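Long-range contacts in polyketide synthase (Lyngbya majuscula 19L, PDB 3QIT), which probably hydrolyses the thioester that tethers the finished curacin A chain and, through sulfate elimination and decarboxylation, leaves it with a terminal alkene: residues F81-D86 with L108-I112; T234-D240 with A260-S266; L224-I230 with M255-Q259; A41-V45 with H272-A276; D60-R66 with A186-T190. One frame throughout, in Å; residues are numbered along the deposited sequence. Where two conformers were deposited one is given.

Contact 1 (F81-D86 with L108-I112); sequences FLAQID and LATAI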
# COMPACT_ATOMS: atom_id res chain seq x y z
N PHE B 81 -1.60 -5.77 5.88
CA PHE B 81 -1.68 -6.68 7.04
C PHE B 81 -3.04 -6.61 7.74
O PHE B 81 -3.55 -7.64 8.22
CB PHE B 81 -0.56 -6.40 8.06
CG PHE B 81 0.83 -6.68 7.53
CD1 PHE B 81 1.11 -7.85 6.81
CD2 PHE B 81 1.88 -5.81 7.79
CE1 PHE B 81 2.38 -8.13 6.34
CE2 PHE B 81 3.18 -6.07 7.30
CZ PHE B 81 3.43 -7.24 6.58
N LEU B 82 -3.62 -5.42 7.83
CA LEU B 82 -4.93 -5.29 8.46
C LEU B 82 -6.00 -6.03 7.66
O LEU B 82 -6.84 -6.72 8.22
CB LEU B 82 -5.32 -3.83 8.62
CG LEU B 82 -4.60 -3.15 9.78
CD1 LEU B 82 -4.95 -1.67 9.79
CD2 LEU B 82 -4.96 -3.82 11.10
N ALA B 83 -5.95 -5.91 6.33
CA ALA B 83 -6.90 -6.61 5.49
C ALA B 83 -6.74 -8.13 5.63
O ALA B 83 -7.72 -8.88 5.55
CB ALA B 83 -6.74 -6.18 3.99
N GLN B 84 -5.49 -8.58 5.75
CA GLN B 84 -5.18 -9.99 5.93
C GLN B 84 -5.80 -10.48 7.24
O GLN B 84 -6.41 -11.55 7.26
CB GLN B 84 -3.65 -10.20 5.96
CG GLN B 84 -3.24 -11.67 6.08
CD GLN B 84 -1.74 -11.87 6.41
OE1 GLN B 84 -0.93 -10.93 6.39
NE2 GLN B 84 -1.39 -13.12 6.70
N ILE B 85 -5.59 -9.73 8.33
CA ILE B 85 -6.18 -10.13 9.63
C ILE B 85 -7.73 -10.13 9.58
O ILE B 85 -8.36 -11.05 10.09
CB ILE B 85 -5.65 -9.28 10.79
CG1 ILE B 85 -4.16 -9.54 10.97
CG2 ILE B 85 -6.41 -9.58 12.12
CD1 ILE B 85 -3.45 -8.47 11.77
N ASP B 86 -8.33 -9.11 8.96
CA ASP B 86 -9.80 -9.06 8.75
C ASP B 86 -10.27 -10.31 7.99
O ASP B 86 -11.27 -10.94 8.36
CB ASP B 86 -10.17 -7.81 7.96
CG ASP B 86 -11.63 -7.36 8.15
OD1 ASP B 86 -12.23 -7.62 9.22
OD2 ASP B 86 -12.16 -6.72 7.22
N LEU B 108 -1.43 -3.86 15.22
CA LEU B 108 -2.43 -4.39 14.28
C LEU B 108 -3.71 -4.84 14.98
O LEU B 108 -4.82 -4.61 14.47
CB LEU B 108 -1.87 -5.52 13.40
CG LEU B 108 -0.78 -5.02 12.42
CD1 LEU B 108 0.05 -6.24 11.92
CD2 LEU B 108 -1.39 -4.27 11.24
N ALA B 109 -3.54 -5.45 16.14
CA ALA B 109 -4.66 -5.89 16.95
C ALA B 109 -5.51 -4.70 17.36
O ALA B 109 -6.74 -4.79 17.32
CB ALA B 109 -4.18 -6.66 18.16
N THR B 110 -4.88 -3.59 17.76
CA THR B 110 -5.68 -2.40 18.14
C THR B 110 -6.50 -1.87 16.96
O THR B 110 -7.64 -1.43 17.12
CB THR B 110 -4.86 -1.22 18.75
OG1 THR B 110 -3.96 -0.66 17.78
CG2 THR B 110 -4.08 -1.65 19.97
N ALA B 111 -5.92 -1.90 15.78
CA ALA B 111 -6.62 -1.39 14.62
C ALA B 111 -7.80 -2.27 14.27
O ALA B 111 -8.91 -1.78 14.06
CB ALA B 111 -5.66 -1.22 13.45
N ILE B 112 -7.59 -3.58 14.30
CA ILE B 112 -8.71 -4.47 13.96
C ILE B 112 -9.83 -4.43 15.01
O ILE B 112 -11.00 -4.45 14.66
CB ILE B 112 -8.27 -5.90 13.56
CG1 ILE B 112 -9.34 -6.59 12.70
CG2 ILE B 112 -7.99 -6.74 14.76
CD1 ILE B 112 -9.45 -6.08 11.27
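Residues 81-86 and 108-112 are two helical segments whose axes pass 10.0 Å apart at a signed crossing angle of -64°, with the backbones nearest at Leu82 and Leu108, where the CA atoms are 6.4 Å apart. Leu108 points at the other helix and touches it with both methyl branches: CD2 lies 3.6 Å from Leu82 CD2, while CD1 comes 3.9 Å from CB of Phe81, at the root of the aromatic side chain. Ile85 CD1 lies 3.7 Å from Leu108 CB. In one of its two conformers Leu82 sets its CG anti to the carbonyl carbon (chi1 -77°), which carries CD2 between Leu108 and Ala111, 3.6 Å from Ala111 CB. One turn further on, Ile112 has CG1 anti to the backbone N (chi1 -158°), and its CD1 comes 3.8 Å from Asp86 OD1; the other oxygen of that carboxylate pairs with Arg116 in a salt bridge. The interface is almost wholly apolar and buried. Replacing Leu108 with an alanine would probably open a gap between Phe81, Leu82 and Ile85, because both methyl branches that fill it would go. Helix 104-115 follows the probable nucleophile elbow and packs through Ala109 on strands 97-102 and 120-126 and through Ala111 on helix 220-229, while Leu144 of the second subunit packs on Leu82 and Ala111.

Contact 2 (T234-D240 with A260-S266); sequences TTLVYGD and AKRVFLS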
# COMPACT_ATOMS: atom_id res chain seq x y z
N THR B 234 -10.00 -4.33 27.47
CA THR B 234 -8.61 -4.34 27.01
C THR B 234 -7.66 -4.56 28.17
O THR B 234 -7.93 -4.08 29.26
CB THR B 234 -8.27 -3.01 26.28
OG1 THR B 234 -9.13 -2.87 25.14
CG2 THR B 234 -6.80 -2.98 25.81
N THR B 235 -6.60 -5.33 27.94
CA THR B 235 -5.51 -5.50 28.90
C THR B 235 -4.20 -5.12 28.23
O THR B 235 -3.84 -5.73 27.18
CB THR B 235 -5.43 -6.96 29.36
OG1 THR B 235 -6.68 -7.31 29.97
CG2 THR B 235 -4.30 -7.15 30.38
N LEU B 236 -3.53 -4.12 28.81
CA LEU B 236 -2.18 -3.74 28.40
C LEU B 236 -1.16 -4.56 29.19
O LEU B 236 -1.12 -4.51 30.42
CB LEU B 236 -1.94 -2.23 28.61
CG LEU B 236 -2.82 -1.30 27.78
CD1 LEU B 236 -2.86 0.13 28.37
CD2 LEU B 236 -2.33 -1.27 26.29
N VAL B 237 -0.32 -5.31 28.47
CA VAL B 237 0.66 -6.17 29.11
C VAL B 237 2.07 -5.68 28.82
O VAL B 237 2.43 -5.49 27.65
CB VAL B 237 0.51 -7.63 28.66
CG1 VAL B 237 1.44 -8.57 29.45
CG2 VAL B 237 -0.95 -8.07 28.73
N TYR B 238 2.86 -5.47 29.86
CA TYR B 238 4.24 -4.99 29.67
C TYR B 238 5.25 -5.86 30.38
O TYR B 238 4.94 -6.50 31.39
CB TYR B 238 4.41 -3.58 30.22
CG TYR B 238 3.41 -2.58 29.73
CD1 TYR B 238 3.56 -1.96 28.48
CD2 TYR B 238 2.33 -2.21 30.53
CE1 TYR B 238 2.64 -1.00 28.03
CE2 TYR B 238 1.40 -1.26 30.08
CZ TYR B 238 1.57 -0.66 28.84
OH TYR B 238 0.65 0.28 28.42
N GLY B 239 6.46 -5.89 29.83
CA GLY B 239 7.58 -6.54 30.49
C GLY B 239 8.20 -5.59 31.51
O GLY B 239 8.48 -4.42 31.21
N ASP B 240 8.44 -6.07 32.72
CA ASP B 240 8.96 -5.19 33.76
C ASP B 240 10.41 -4.78 33.50
O ASP B 240 10.88 -3.82 34.10
CB ASP B 240 8.75 -5.78 35.17
CG ASP B 240 9.51 -7.08 35.40
OD1 ASP B 240 10.13 -7.61 34.46
OD2 ASP B 240 9.46 -7.58 36.55
N ALA B 260 -8.58 0.49 30.19
CA ALA B 260 -7.71 -0.69 30.05
C ALA B 260 -7.15 -1.17 31.38
O ALA B 260 -6.72 -0.36 32.22
CB ALA B 260 -6.57 -0.42 29.08
N LYS B 261 -7.15 -2.48 31.56
CA LYS B 261 -6.43 -3.10 32.66
C LYS B 261 -4.95 -3.08 32.30
O LYS B 261 -4.61 -3.05 31.12
CB LYS B 261 -6.89 -4.54 32.82
CG LYS B 261 -8.37 -4.65 33.14
CD LYS B 261 -8.81 -6.08 33.00
CE LYS B 261 -10.17 -6.17 32.33
NZ LYS B 261 -10.10 -5.98 30.84
N ARG B 262 -4.08 -3.05 33.30
CA ARG B 262 -2.63 -2.97 33.04
C ARG B 262 -1.90 -3.99 33.86
O ARG B 262 -2.17 -4.15 35.06
CB ARG B 262 -2.12 -1.55 33.34
CG ARG B 262 -2.73 -0.50 32.41
CD ARG B 262 -2.51 0.94 32.86
NE ARG B 262 -1.31 1.12 33.67
CZ ARG B 262 -1.30 1.43 34.97
NH1 ARG B 262 -0.14 1.56 35.57
NH2 ARG B 262 -2.43 1.62 35.65
N VAL B 263 -0.96 -4.70 33.24
CA VAL B 263 -0.21 -5.71 33.97
C VAL B 263 1.26 -5.75 33.58
O VAL B 263 1.63 -5.55 32.40
CB VAL B 263 -0.91 -7.11 33.92
CG1 VAL B 263 -0.80 -7.73 32.58
CG2 VAL B 263 -0.37 -8.06 35.02
N PHE B 264 2.10 -5.97 34.59
CA PHE B 264 3.53 -6.13 34.34
C PHE B 264 3.95 -7.55 34.62
O PHE B 264 3.80 -8.05 35.74
CB PHE B 264 4.33 -5.12 35.17
CG PHE B 264 4.07 -3.69 34.78
CD1 PHE B 264 2.96 -3.00 35.28
CD2 PHE B 264 4.91 -3.05 33.87
CE1 PHE B 264 2.71 -1.67 34.89
CE2 PHE B 264 4.67 -1.72 33.49
CZ PHE B 264 3.57 -1.04 34.00
N LEU B 265 4.49 -8.20 33.59
CA LEU B 265 4.96 -9.56 33.69
C LEU B 265 6.47 -9.53 33.85
O LEU B 265 7.12 -8.53 33.51
CB LEU B 265 4.59 -10.36 32.44
CG LEU B 265 3.11 -10.64 32.16
CD1 LEU B 265 2.94 -11.67 31.01
CD2 LEU B 265 2.39 -11.10 33.43
N SER B 266 7.03 -10.61 34.37
CA SER B 266 8.46 -10.68 34.59
C SER B 266 9.15 -11.02 33.28
O SER B 266 9.12 -12.17 32.84
CB SER B 266 8.79 -11.70 35.67
OG SER B 266 10.19 -11.80 35.84
O HOH W 1 10.49 -9.64 37.56
O HOH W 2 6.42 -8.14 37.41
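Thr234 O accepts the backbone N-H of Lys261 at 2.9 Å and opens a parallel ladder between strands 234-239 and 261-265, the last two strands of the alpha/beta hydrolase sheet, joined through helix 247-256 in a beta-alpha-beta crossover. Five more backbone bonds continue it to Asp240 N and Leu265 O, among them Val263 N to Leu236 O at 2.8 Å. The close packing is on the face of Val237, Val263 and Leu265. Val237 has CG1 anti to its own N (chi1 -174°), which brings that methyl 3.8 Å from Leu265 CD1, while its CG2 lies 3.9 Å from Val263 CG1, the two valines side by side under helix 276-284. On the other face the Tyr238 and Phe264 rings are inclined by 30° and slid apart, so they barely overlap; Tyr238 CB rests 3.7 Å from Phe264 CD2, and the phenylalanine is exposed. The C-terminal end is wetter still: Asp240 OD1 takes the backbone N of Gly267, and a water links Asp240 OD2 to Ser266 OG. At the opposite end, Lys261 folds back so that NZ makes a weak bond to Thr234 O and a salt bridge to Glu122, whose carboxylate Thr235 OG1 also binds. A valine in place of Thr235 would probably leave Glu122 without its hydroxyl partner, with Lys261 remaining. Between these two polar clusters the strands are held by their backbones, and the charge of Glu122 is probably stabilised by Lys261.

Contact 3 (L224-I230 with M255-Q259); sequences LEMLKSI and MTMTQ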
# COMPACT_ATOMS: atom_id res chain seq x y z
N LEU B 224 -3.18 7.83 18.97
CA LEU B 224 -3.78 7.94 20.30
C LEU B 224 -5.29 8.09 20.19
O LEU B 224 -6.04 7.57 21.03
CB LEU B 224 -3.18 9.12 21.08
CG LEU B 224 -1.70 9.02 21.48
CD1 LEU B 224 -1.25 10.30 22.18
CD2 LEU B 224 -1.46 7.80 22.37
N GLU B 225 -5.76 8.79 19.16
CA GLU B 225 -7.20 8.92 18.98
C GLU B 225 -7.83 7.55 18.70
O GLU B 225 -8.93 7.28 19.18
CB GLU B 225 -7.55 9.93 17.88
CG GLU B 225 -7.29 11.39 18.28
CD GLU B 225 -8.24 11.92 19.37
OE1 GLU B 225 -7.92 12.98 19.96
OE2 GLU B 225 -9.29 11.29 19.63
N MET B 226 -7.13 6.71 17.95
CA MET B 226 -7.57 5.33 17.72
C MET B 226 -7.66 4.60 19.06
O MET B 226 -8.70 4.00 19.36
CB MET B 226 -6.61 4.60 16.77
CG MET B 226 -6.63 3.07 16.88
SD MET B 226 -5.79 2.23 15.52
CE MET B 226 -7.02 2.45 14.24
N LEU B 227 -6.58 4.67 19.85
CA LEU B 227 -6.53 4.00 21.15
C LEU B 227 -7.65 4.48 22.08
O LEU B 227 -8.30 3.67 22.77
CB LEU B 227 -5.16 4.20 21.83
CG LEU B 227 -3.89 3.64 21.16
CD1 LEU B 227 -2.68 3.88 22.02
CD2 LEU B 227 -4.01 2.16 20.82
N LYS B 228 -7.91 5.78 22.05
CA LYS B 228 -8.96 6.38 22.87
C LYS B 228 -10.34 5.82 22.53
O LYS B 228 -11.19 5.69 23.41
CB LYS B 228 -8.93 7.91 22.73
CG LYS B 228 -9.65 8.66 23.84
CD LYS B 228 -9.60 10.17 23.64
CE LYS B 228 -10.30 10.90 24.79
NZ LYS B 228 -10.50 12.36 24.53
N SER B 229 -10.53 5.46 21.25
CA SER B 229 -11.83 5.03 20.71
C SER B 229 -12.20 3.57 21.00
O SER B 229 -13.37 3.18 20.87
CB SER B 229 -11.87 5.25 19.19
OG SER B 229 -11.19 4.21 18.49
N ILE B 230 -11.20 2.78 21.39
CA ILE B 230 -11.34 1.34 21.63
C ILE B 230 -12.45 1.11 22.69
O ILE B 230 -12.29 1.56 23.82
CB ILE B 230 -9.98 0.71 22.11
CG1 ILE B 230 -8.85 0.89 21.08
CG2 ILE B 230 -10.17 -0.78 22.46
CD1 ILE B 230 -7.37 0.70 21.64
N MET B 255 -3.19 7.12 30.16
CA MET B 255 -4.04 8.33 30.07
C MET B 255 -5.04 8.24 28.92
O MET B 255 -6.17 8.73 29.01
CB MET B 255 -3.18 9.58 29.88
CG MET B 255 -2.34 9.99 31.07
SD MET B 255 -1.07 11.19 30.58
CE MET B 255 -0.81 12.09 32.11
N THR B 256 -4.60 7.64 27.82
CA THR B 256 -5.43 7.52 26.64
C THR B 256 -6.48 6.42 26.77
O THR B 256 -7.64 6.63 26.40
CB THR B 256 -4.54 7.30 25.41
OG1 THR B 256 -3.69 8.45 25.29
CG2 THR B 256 -5.36 7.14 24.16
N MET B 257 -6.07 5.27 27.30
CA MET B 257 -6.94 4.10 27.39
C MET B 257 -7.31 3.91 28.86
O MET B 257 -6.81 2.99 29.51
CB MET B 257 -6.22 2.86 26.87
CG MET B 257 -5.71 2.96 25.43
SD MET B 257 -5.07 1.39 24.82
CE MET B 257 -6.60 0.48 24.69
N THR B 258 -8.18 4.79 29.37
CA THR B 258 -8.47 4.87 30.82
C THR B 258 -9.20 3.64 31.38
O THR B 258 -9.17 3.38 32.59
CB THR B 258 -9.27 6.14 31.18
OG1 THR B 258 -10.45 6.20 30.37
CG2 THR B 258 -8.42 7.40 30.98
N GLN B 259 -9.85 2.88 30.50
CA GLN B 259 -10.58 1.69 30.91
C GLN B 259 -9.77 0.41 30.79
O GLN B 259 -10.21 -0.64 31.24
CB GLN B 259 -11.92 1.56 30.17
CG GLN B 259 -13.02 2.46 30.74
CD GLN B 259 -13.17 2.36 32.26
OE1 GLN B 259 -12.87 3.31 32.99
NE2 GLN B 259 -13.61 1.19 32.74
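Thr256 pushes its methyl into the flank of helix 220-229 as helix 247-256 ends, so the contact joins two helices of the alpha/beta hydrolase fold that precede and follow strand 234-239. Its CG2, anti to the backbone N (chi1 -61° for OG1), fits among three residues of the other helix: it lies 3.2 Å from Leu224 O, 3.6 Å from Lys228 N and 3.8 Å from Leu227 CB. Since Leu224 O already accepts Lys228 N within the helix, the methyl sits beside a backbone hydrogen bond. The hydroxyl faces elsewhere, bonding Gln252, although Leu224 CD2 passes near OG1, the two side chains crossing at about a right angle. Lys228 lays the base of its chain beside Thr256, with its extended end leading away toward solvent. Met257, the first residue to leave helical geometry, turns its chain back toward the helix and also packs on Thr234 and Leu236 of the neighbouring strand, so it fills the seam between helix and sheet. Leu227 in turn touches Thr110 of helix 104-115. Along Met257 the thioether follows the flank of Leu227, and Met257 CG comes 3.8 Å from both Leu227 CB and Leu227 O.

Contact 4 (A41-V45 with H272-A276); sequences AWQEV and HIDAA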
# COMPACT_ATOMS: atom_id res chain seq x y z
N ALA B 41 5.94 -18.70 16.68
CA ALA B 41 6.57 -18.04 17.83
C ALA B 41 5.63 -18.01 19.05
O ALA B 41 6.08 -17.77 20.17
CB ALA B 41 7.03 -16.59 17.46
N TRP B 42 4.34 -18.24 18.82
CA TRP B 42 3.34 -18.26 19.89
C TRP B 42 3.24 -19.60 20.58
O TRP B 42 2.46 -19.73 21.51
CB TRP B 42 1.95 -17.90 19.34
CG TRP B 42 1.81 -16.43 19.03
CD1 TRP B 42 1.83 -15.84 17.79
CD2 TRP B 42 1.67 -15.36 19.98
NE1 TRP B 42 1.68 -14.47 17.92
CE2 TRP B 42 1.59 -14.16 19.25
CE3 TRP B 42 1.60 -15.32 21.39
CZ2 TRP B 42 1.42 -12.90 19.88
CZ3 TRP B 42 1.43 -14.07 22.01
CH2 TRP B 42 1.36 -12.88 21.26
N GLN B 43 4.03 -20.59 20.16
CA GLN B 43 3.80 -21.97 20.64
C GLN B 43 3.83 -22.12 22.16
O GLN B 43 3.01 -22.86 22.73
CB GLN B 43 4.80 -22.93 20.00
CG GLN B 43 4.61 -24.37 20.49
CD GLN B 43 5.04 -25.38 19.45
OE1 GLN B 43 4.27 -25.72 18.57
NE2 GLN B 43 6.25 -25.87 19.58
N GLU B 44 4.78 -21.47 22.81
CA GLU B 44 4.91 -21.60 24.26
C GLU B 44 3.73 -21.02 25.03
O GLU B 44 3.41 -21.49 26.12
CB GLU B 44 6.26 -21.07 24.75
CG GLU B 44 7.44 -22.02 24.40
CD GLU B 44 7.26 -23.43 25.01
OE1 GLU B 44 7.12 -23.54 26.25
OE2 GLU B 44 7.24 -24.42 24.25
N VAL B 45 3.10 -19.98 24.48
CA VAL B 45 1.81 -19.49 24.98
C VAL B 45 0.63 -20.42 24.61
O VAL B 45 -0.29 -20.64 25.41
CB VAL B 45 1.53 -18.05 24.48
CG1 VAL B 45 0.17 -17.54 24.98
CG2 VAL B 45 2.68 -17.09 24.90
N HIS B 272 6.23 -13.25 24.93
CA HIS B 272 5.73 -14.50 24.40
C HIS B 272 6.73 -15.64 24.57
O HIS B 272 6.34 -16.82 24.53
CB HIS B 272 5.31 -14.34 22.92
CG HIS B 272 6.41 -13.89 22.02
ND1 HIS B 272 7.18 -12.77 22.29
CD2 HIS B 272 6.87 -14.39 20.85
CE1 HIS B 272 8.06 -12.61 21.32
NE2 HIS B 272 7.89 -13.58 20.44
N ILE B 273 8.00 -15.30 24.83
CA ILE B 273 9.02 -16.30 25.10
C ILE B 273 9.41 -16.24 26.59
O ILE B 273 9.45 -17.29 27.27
CB ILE B 273 10.28 -16.09 24.22
CG1 ILE B 273 9.88 -15.96 22.74
CG2 ILE B 273 11.31 -17.20 24.45
CD1 ILE B 273 9.06 -17.11 22.20
N ASP B 274 9.67 -15.03 27.08
CA ASP B 274 10.20 -14.79 28.44
C ASP B 274 9.24 -15.21 29.54
O ASP B 274 9.65 -15.63 30.62
CB ASP B 274 10.46 -13.28 28.66
CG ASP B 274 11.69 -12.76 27.94
OD1 ASP B 274 12.27 -13.49 27.11
OD2 ASP B 274 12.07 -11.60 28.22
N ALA B 275 7.95 -15.04 29.28
CA ALA B 275 6.90 -15.17 30.31
C ALA B 275 5.68 -15.88 29.73
O ALA B 275 4.53 -15.50 29.98
CB ALA B 275 6.51 -13.78 30.81
N ALA B 276 5.94 -16.91 28.92
CA ALA B 276 4.88 -17.54 28.11
C ALA B 276 3.76 -18.11 29.00
O ALA B 276 2.58 -17.87 28.74
CB ALA B 276 5.47 -18.61 27.23
O HOH W 3 5.44 -18.64 22.65
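Ala41 puts its carbonyl oxygen at the edge of the His272 imidazole, near the ring plane, 3.5 Å from CD2. The contact joins the start of helix 43-51 to helix 271-274, which carries His272 and Ile273, and to Ala276, where helix 276-284 begins, in the alpha/beta hydrolase fold. Ile273 CD1 also approaches Ala41 O, and Ile273 CG1 lies over the centre of one face of the imidazole. Next, Trp42 offers the face of its six-membered ring to the edge of His272 in an edge-to-face pair, centroids 5.9 Å apart and planes at 52°. The histidine reaches this position with CG between its backbone N and carbonyl carbon (chi1 59°). Glu44 packs with CB alone, 3.6 Å from Ala276 CB, and its carboxylate leads away. Val45 then sets CG2 3.7 Å from His272 O. A water bridges the two segments, donating to Ala41 O at 2.7 Å and His272 O at 2.8 Å and accepting from Val45 N. Trp42 also touches His102 beside the probable nucleophilic serine. The bridging water probably helps satisfy both carbonyls, and the imidazole is probably held in orientation by the Trp42 contact and the bond of NE2 to Glu37.

Contact 5 (D60-R66 with A186-T190); sequences DLFGHGR and AQRIT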
# COMPACT_ATOMS: atom_id res chain seq x y z
N ASP B 60 0.56 -16.49 9.98
CA ASP B 60 1.80 -15.87 9.55
C ASP B 60 1.40 -14.62 8.74
O ASP B 60 0.63 -14.70 7.77
CB ASP B 60 2.59 -16.80 8.61
CG ASP B 60 3.24 -18.00 9.31
OD1 ASP B 60 3.72 -17.91 10.46
OD2 ASP B 60 3.28 -19.08 8.68
N LEU B 61 1.93 -13.46 9.09
CA LEU B 61 1.68 -12.27 8.28
C LEU B 61 2.32 -12.47 6.90
O LEU B 61 3.29 -13.24 6.79
CB LEU B 61 2.22 -11.02 8.99
CG LEU B 61 1.54 -10.67 10.31
CD1 LEU B 61 2.26 -9.48 10.96
CD2 LEU B 61 0.03 -10.38 10.09
N PHE B 62 1.80 -11.82 5.85
CA PHE B 62 2.41 -11.99 4.52
C PHE B 62 3.89 -11.66 4.57
O PHE B 62 4.32 -10.78 5.32
CB PHE B 62 1.74 -11.11 3.46
CG PHE B 62 0.38 -11.63 2.99
CD1 PHE B 62 0.23 -12.94 2.54
CD2 PHE B 62 -0.71 -10.78 2.98
CE1 PHE B 62 -1.07 -13.41 2.11
CE2 PHE B 62 -1.97 -11.22 2.55
CZ PHE B 62 -2.15 -12.54 2.11
N GLY B 63 4.68 -12.43 3.82
CA GLY B 63 6.14 -12.31 3.85
C GLY B 63 6.84 -12.96 5.04
O GLY B 63 8.07 -12.94 5.10
N HIS B 64 6.08 -13.53 5.98
CA HIS B 64 6.65 -14.12 7.20
C HIS B 64 6.29 -15.60 7.23
O HIS B 64 5.30 -16.02 6.62
CB HIS B 64 6.00 -13.50 8.45
CG HIS B 64 6.35 -12.05 8.67
ND1 HIS B 64 5.85 -11.02 7.89
CD2 HIS B 64 7.13 -11.47 9.61
CE1 HIS B 64 6.32 -9.87 8.34
NE2 HIS B 64 7.10 -10.11 9.38
N GLY B 65 7.09 -16.38 7.93
CA GLY B 65 6.74 -17.80 8.20
C GLY B 65 6.52 -18.56 6.91
O GLY B 65 7.35 -18.50 6.00
N ARG B 66 5.37 -19.21 6.80
CA ARG B 66 4.99 -19.92 5.56
C ARG B 66 3.93 -19.23 4.70
O ARG B 66 3.47 -19.81 3.70
CB ARG B 66 4.53 -21.36 5.92
CG ARG B 66 5.62 -22.24 6.54
CD ARG B 66 6.60 -22.73 5.47
NE ARG B 66 7.79 -23.37 6.03
CZ ARG B 66 7.89 -24.66 6.36
NH1 ARG B 66 6.83 -25.48 6.25
NH2 ARG B 66 9.04 -25.14 6.80
N ALA B 186 13.82 -21.86 13.70
CA ALA B 186 14.74 -21.76 12.55
C ALA B 186 14.43 -22.79 11.46
O ALA B 186 14.52 -22.49 10.27
CB ALA B 186 16.21 -21.88 13.01
N GLN B 187 14.14 -24.03 11.87
CA GLN B 187 13.68 -25.11 11.01
C GLN B 187 12.54 -24.67 10.10
O GLN B 187 12.56 -24.95 8.90
CB GLN B 187 13.21 -26.25 11.95
CG GLN B 187 12.62 -27.53 11.37
CD GLN B 187 12.33 -28.56 12.50
OE1 GLN B 187 11.44 -28.36 13.32
NE2 GLN B 187 13.09 -29.64 12.52
N ARG B 188 11.60 -23.91 10.66
CA ARG B 188 10.44 -23.51 9.89
C ARG B 188 10.74 -22.41 8.86
O ARG B 188 10.12 -22.35 7.80
CB ARG B 188 9.30 -23.08 10.83
CG ARG B 188 7.99 -22.84 10.11
CD ARG B 188 6.82 -22.94 11.06
NE ARG B 188 5.54 -22.77 10.35
CZ ARG B 188 4.90 -21.61 10.18
NH1 ARG B 188 5.41 -20.48 10.63
NH2 ARG B 188 3.72 -21.60 9.53
N ILE B 189 11.71 -21.56 9.18
CA ILE B 189 11.97 -20.37 8.37
C ILE B 189 13.35 -20.33 7.75
O ILE B 189 13.89 -19.25 7.51
CB ILE B 189 11.67 -19.05 9.12
CG1 ILE B 189 12.45 -18.94 10.45
CG2 ILE B 189 10.12 -18.90 9.30
CD1 ILE B 189 12.47 -17.48 11.00
N THR B 190 13.89 -21.50 7.44
CA THR B 190 15.11 -21.55 6.62
C THR B 190 14.90 -22.42 5.38
O THR B 190 14.02 -23.30 5.38
CB THR B 190 16.34 -22.03 7.39
OG1 THR B 190 16.01 -23.24 8.11
CG2 THR B 190 16.80 -20.96 8.37
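Arg188 leaves its helix with CG anti to the backbone N (chi1 -172°) and stays extended as far as NE, a full-length reach that carries its guanidinium to the carboxylate of Asp60; Arg66 bends at chi2 (-76°) and comes back over it. The arginine at 188 grips Asp60 end-on. NH2 meets OD2 at 2.7 Å and NH1 meets OD1 at 3.1 Å, both on syn lone pairs, the NH1 bond nearly straight at 172° and OD1 in the guanidinium plane. Asp60 OD2 takes a second donor from above the carboxylate plane, the backbone N of Arg66 at 2.8 Å, which probably helps hold the acid group in orientation and would favour its charged form. Arg66 then lies across Arg188: its CG sits over one face of the other guanidinium, 3.6 Å from Arg188 NH2, and its NE gives a bond of 3.1 Å to Arg188 O in the carbonyl plane. Gly65 CA lies 3.7 Å from Ile189 CG2, and the positive phi of Gly65 suits a residue without a side chain; a CB there would clash with Asp60 OD1. The aspartate thus ties the loop after strand 55-59 to the end of helix 179-188. Arg188 is further held by Glu6 of strand 5-11 and Gln38, and it rests on Cys17 and Cys19 of strand 14-21.

How the contacts relate
The five contacts are spread through one alpha/beta hydrolase domain. Contact 4 joins the segments farthest apart in sequence among the five, and the other four fall between them. Contact 1 likewise lies between the segments of contact 5, and Gln84 of its first helix probably hydrogen-bonds Asp60 and Phe62 there. Contacts 2 and 3 alternate along the chain and touch through Met257, so helices 220-229 and 247-256 pack side by side against strand 234-239; helix 104-115 of contact 1 joins them through Met226. Contact 2 touches contact 4 at Ala275. Contacts 3 and 5 have centres 33 Å apart. Contact 4 lies next to the probable Ser-His-Glu triad, while contacts 1, 3 and, through Phe62, 5 reach the second subunit.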